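Local coordinates for protein streptokinase domain B (Streptococcus dysgalactiae subsp. equisimilis, PDB 1QQR) that probably takes part in the non-proteolytic activation of plasminogen, as one domain of the fibrinolytic activator streptokinase, at residues 52-55 with 56-60. Residues are numbered along the deposited sequence; the frame is centred on the assembly and turned at random.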
loop_
_atom_site.group_PDB
_atom_site.type_symbol
_atom_site.label_atom_id
_atom_site.label_comp_id
_atom_site.label_asym_id
_atom_site.label_seq_id
_atom_site.Cartn_x
_atom_site.Cartn_y
_atom_site.Cartn_z
ATOM N N GLN A 52 -6.784 1.876 7.488
ATOM C CA GLN A 52 -5.510 2.580 7.439
ATOM C C GLN A 52 -5.612 3.839 6.575
ATOM O O GLN A 52 -5.172 4.916 6.964
ATOM C CB GLN A 52 -4.424 1.672 6.847
ATOM C CG GLN A 52 -3.559 0.983 7.860
ATOM C CD GLN A 52 -2.961 1.957 8.856
ATOM O OE1 GLN A 52 -2.361 2.987 8.486
ATOM N NE2 GLN A 52 -3.126 1.642 10.132
ATOM N N ALA A 53 -6.184 3.695 5.386
ATOM C CA ALA A 53 -6.284 4.832 4.489
ATOM C C ALA A 53 -7.183 5.933 5.091
ATOM O O ALA A 53 -6.834 7.110 5.064
ATOM C CB ALA A 53 -6.820 4.371 3.117
ATOM N N GLN A 54 -8.324 5.547 5.652
ATOM C CA GLN A 54 -9.238 6.519 6.233
ATOM C C GLN A 54 -8.521 7.279 7.344
ATOM O O GLN A 54 -8.629 8.495 7.434
ATOM C CB GLN A 54 -10.503 5.817 6.770
ATOM C CG GLN A 54 -11.612 6.747 7.336
ATOM C CD GLN A 54 -12.084 7.830 6.333
ATOM O OE1 GLN A 54 -12.640 7.519 5.270
ATOM N NE2 GLN A 54 -11.857 9.106 6.679
ATOM N N SER A 55 -7.750 6.586 8.174
ATOM C CA SER A 55 -7.078 7.296 9.251
ATOM C C SER A 55 -6.003 8.235 8.699
ATOM O O SER A 55 -5.837 9.359 9.187
ATOM C CB SER A 55 -6.506 6.312 10.290
ATOM O OG SER A 55 -5.165 5.934 10.028
ATOM N N ILE A 56 -5.282 7.805 7.670
ATOM C CA ILE A 56 -4.269 8.679 7.092
ATOM C C ILE A 56 -4.959 9.891 6.462
ATOM O O ILE A 56 -4.484 11.023 6.593
ATOM C CB ILE A 56 -3.457 7.944 6.038
ATOM C CG1 ILE A 56 -2.510 6.967 6.740
ATOM C CG2 ILE A 56 -2.722 8.938 5.157
ATOM C CD1 ILE A 56 -1.702 6.120 5.818
ATOM N N LEU A 57 -6.089 9.640 5.794
ATOM C CA LEU A 57 -6.877 10.691 5.158
ATOM C C LEU A 57 -7.342 11.705 6.212
ATOM O O LEU A 57 -7.312 12.904 5.975
ATOM C CB LEU A 57 -8.108 10.101 4.442
ATOM C CG LEU A 57 -8.983 11.153 3.739
ATOM C CD1 LEU A 57 -8.149 11.854 2.647
ATOM C CD2 LEU A 57 -10.222 10.504 3.123
ATOM N N ASN A 58 -7.766 11.222 7.372
ATOM C CA ASN A 58 -8.209 12.115 8.437
ATOM C C ASN A 58 -7.096 13.063 8.848
ATOM O O ASN A 58 -7.310 14.268 8.918
ATOM C CB ASN A 58 -8.678 11.321 9.664
ATOM C CG ASN A 58 -10.028 10.646 9.449
ATOM O OD1 ASN A 58 -10.445 9.794 10.246
ATOM N ND2 ASN A 58 -10.723 11.027 8.374
ATOM N N LYS A 59 -5.902 12.531 9.103
ATOM C CA LYS A 59 -4.792 13.381 9.520
ATOM C C LYS A 59 -4.386 14.404 8.473
ATOM O O LYS A 59 -4.325 15.590 8.767
ATOM C CB LYS A 59 -3.561 12.553 9.879
ATOM C CG LYS A 59 -3.772 11.539 10.983
ATOM C CD LYS A 59 -2.469 10.763 11.251
ATOM C CE LYS A 59 -2.645 9.666 12.300
ATOM N NZ LYS A 59 -1.368 8.927 12.555
ATOM N N ASN A 60 -4.116 13.960 7.252
ATOM C CA ASN A 60 -3.681 14.883 6.205
ATOM C C ASN A 60 -4.760 15.712 5.544
ATOM O O ASN A 60 -4.483 16.804 5.070
ATOM C CB ASN A 60 -2.931 14.140 5.104
ATOM C CG ASN A 60 -1.738 13.378 5.624
ATOM O OD1 ASN A 60 -1.069 13.806 6.564
ATOM N ND2 ASN A 60 -1.450 12.250 4.998
#
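I56 lies against Q52 one turn along helix 46-60, the helix that packs on the mixed beta-sheet of this beta-grasp domain of the staphylokinase/streptokinase family. Three of its side-chain carbons line the carbonyl oxygen of Q52, CG1 being the closest at 3.4 Å from Q52 O. With CG1 anti to the carbonyl carbon (chi1 -74°) and chi2 extended, the chain reaches back along the helix by one turn, where I56 CD1 stands 4.2 Å from Q52 OE1. The Q52 side chain crosses that of I56 at a slant, and OE1 accepts a hydrogen bond from K33 NZ on strand 33-38. On another side of the helix, the amide end of Q54 meets the side chain of N58, their planes 48° apart. The Q54 chain leaves with CG anti to the backbone N and folds at chi2 (55°), which carries NE2 along the helix to within 4.2 Å of L57 CD2. Its OE1 is taken up by the backbone N of I66 on strand 64-76, a bond that ties the helix flank to the sheet and restrains the rotation of the amide. A53 and L57 form the buried face: A53 packs on Y12 and Y124, L57 on F16 and V126, while I56 borders this face against Y12 and F16. Four successive i to i+4 backbone bonds hold this part of the helix, from I56 N to Q52 O through K59 N to S55 O. At the solvent side K59 extends from the last of these turns, its CG resting 3.5 Å from S55 O. The shortest of the four bonds belongs to the buried pair, where L57 N donates to A53 O at 2.7 Å.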